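Local coordinates for protein inositol-1-monophosphatase SuhB (PDB 2Q74) that probably hydrolyses inositol 1-phosphate to free myo-inositol and phosphate with the help of magnesium, and forms a homodimer when magnesium binds, at residues N17-A22 against R142-A147. Sequence-based numbering, arbitrary orientation.
Sequences NLAAEA and RTVYSA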
loop_
_atom_site.group_PDB
_atom_site.type_symbol
_atom_site.label_atom_id
_atom_site.label_comp_id
_atom_site.label_asym_id
_atom_site.label_seq_id
_atom_site.Cartn_x
_atom_site.Cartn_y
_atom_site.Cartn_z
ATOM N N ASN A 17 4.922 23.996 5.079
ATOM C CA ASN A 17 3.676 24.731 5.098
ATOM C C ASN A 17 2.911 24.587 3.797
ATOM O O ASN A 17 1.713 24.335 3.802
ATOM C CB ASN A 17 3.959 26.193 5.395
ATOM C CG ASN A 17 4.417 26.417 6.815
ATOM O OD1 ASN A 17 4.097 25.657 7.709
ATOM N ND2 ASN A 17 5.168 27.468 7.023
ATOM N N LEU A 18 3.608 24.726 2.683
ATOM C CA LEU A 18 2.968 24.590 1.384
ATOM C C LEU A 18 2.449 23.177 1.145
ATOM O O LEU A 18 1.335 23.000 0.629
ATOM C CB LEU A 18 3.918 24.983 0.258
ATOM C CG LEU A 18 4.233 26.462 0.121
ATOM C CD1 LEU A 18 4.880 26.693 -1.208
ATOM C CD2 LEU A 18 2.989 27.304 0.236
ATOM N N ALA A 19 3.250 22.182 1.525
ATOM C CA ALA A 19 2.852 20.790 1.414
ATOM C C ALA A 19 1.556 20.531 2.199
ATOM O O ALA A 19 0.583 19.951 1.659
ATOM C CB ALA A 19 3.968 19.883 1.903
ATOM N N ALA A 20 1.524 20.988 3.450
ATOM C CA ALA A 20 0.362 20.780 4.330
ATOM C C ALA A 20 -0.877 21.474 3.781
ATOM O O ALA A 20 -1.973 20.888 3.753
ATOM C CB ALA A 20 0.637 21.270 5.740
ATOM N N GLU A 21 -0.699 22.726 3.362
ATOM C CA GLU A 21 -1.764 23.482 2.708
ATOM C C GLU A 21 -2.334 22.746 1.514
ATOM O O GLU A 21 -3.527 22.530 1.423
ATOM C CB GLU A 21 -1.228 24.812 2.196
ATOM C CG GLU A 21 -1.229 25.942 3.166
ATOM C CD GLU A 21 -0.762 27.208 2.495
ATOM O OE1 GLU A 21 -1.390 27.619 1.491
ATOM O OE2 GLU A 21 0.262 27.769 2.944
ATOM N N ALA A 22 -1.457 22.390 0.586
ATOM C CA ALA A 22 -1.848 21.755 -0.665
ATOM C C ALA A 22 -2.534 20.404 -0.409
ATOM O O ALA A 22 -3.528 20.081 -1.059
ATOM C CB ALA A 22 -0.644 21.605 -1.578
ATOM N N ARG A 142 -2.701 12.474 6.537
ATOM C CA ARG A 142 -2.611 13.773 7.196
ATOM C C ARG A 142 -1.309 13.949 7.950
ATOM O O ARG A 142 -1.284 14.437 9.075
ATOM C CB ARG A 142 -3.817 13.998 8.109
ATOM C CG ARG A 142 -5.069 14.181 7.333
ATOM C CD ARG A 142 -6.293 14.293 8.176
ATOM N NE ARG A 142 -7.430 14.470 7.282
ATOM C CZ ARG A 142 -8.702 14.357 7.628
ATOM N NH1 ARG A 142 -9.039 14.060 8.881
ATOM N NH2 ARG A 142 -9.651 14.536 6.712
ATOM N N THR A 143 -0.222 13.540 7.310
ATOM C CA THR A 143 1.117 13.664 7.889
ATOM C C THR A 143 2.042 14.374 6.892
ATOM O O THR A 143 1.750 14.433 5.705
ATOM C CB THR A 143 1.667 12.272 8.219
ATOM O OG1 THR A 143 1.735 11.501 7.013
ATOM C CG2 THR A 143 0.749 11.546 9.181
ATOM N N VAL A 144 3.160 14.900 7.376
ATOM C CA VAL A 144 4.114 15.579 6.507
ATOM C C VAL A 144 5.533 15.180 6.886
ATOM O O VAL A 144 5.952 15.292 8.044
ATOM C CB VAL A 144 3.948 17.128 6.535
ATOM C CG1 VAL A 144 4.892 17.791 5.529
ATOM C CG2 VAL A 144 2.514 17.524 6.211
ATOM N N TYR A 145 6.265 14.688 5.895
ATOM C CA TYR A 145 7.677 14.339 6.059
ATOM C C TYR A 145 8.464 15.521 5.553
ATOM O O TYR A 145 8.077 16.109 4.551
ATOM C CB TYR A 145 8.015 13.107 5.215
ATOM C CG TYR A 145 7.234 11.862 5.571
ATOM C CD1 TYR A 145 5.937 11.650 5.078
ATOM C CD2 TYR A 145 7.786 10.902 6.405
ATOM C CE1 TYR A 145 5.213 10.493 5.415
ATOM C CE2 TYR A 145 7.107 9.762 6.727
ATOM C CZ TYR A 145 5.809 9.548 6.239
ATOM O OH TYR A 145 5.154 8.398 6.613
ATOM N N SER A 146 9.568 15.863 6.218
ATOM C CA SER A 146 10.430 16.929 5.710
ATOM C C SER A 146 11.871 16.800 6.134
ATOM O O SER A 146 12.184 16.084 7.082
ATOM C CB SER A 146 9.901 18.288 6.154
ATOM O OG SER A 146 9.800 18.369 7.571
ATOM N N ALA A 147 12.748 17.512 5.431
ATOM C CA ALA A 147 14.167 17.482 5.722
ATOM C C ALA A 147 14.830 18.705 5.120
ATOM O O ALA A 147 14.241 19.379 4.277
ATOM C CB ALA A 147 14.776 16.227 5.161
#
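In the alpha-beta-alpha-beta-alpha sandwich of this phosphatase, an outer layer of helices lies on the larger sheet, and here Ala-19 and Ala-20 of helix 8-33 rest on Val-144 of strand 143-148. The two segments come nearest, CA to CA, at Ala-20 and Val-144 (6.8 Å). Val-144 points at the helix and meets it with both arms of its fork. CG1, set anti to the backbone N (chi1 -175°), approaches Ala-19, with 4.3 Å between it and Ala-19 CB. CG2, the other arm, lies 4.2 Å from Ala-20 CB. Each arm thus has its own alanine, since Val-144 CG1 is 5.5 Å from Ala-20 CB and Val-144 CG2 is 5.1 Å from Ala-19 CB. Ala-19 points to the sheet and is buried, also touching Ala-135 and Ala-137 of the adjacent strand 130-138, while Ala-20 lies at the exposed border. One turn earlier, Glu-16 OE2 adds a polar link through its hydrogen bond with Ser-146 OG, on the same face of the strand as Val-144. Tyr-145 and Ala-147 turn to the other face and pack on Ile-242 of helix 233-245, so the strand is sandwiched between two helical layers, and on another flank of helix 8-33 Leu-18 and Ala-22 pack against helix 55-74, the other helix of the outer layer. Between 17-22 and 142-147 the contact is wholly apolar and buries just 86 Å² in all: methyl groups meet without directional bonds, and the small alanine side chains are consistent with the close approach of the helix backbone to the sheet.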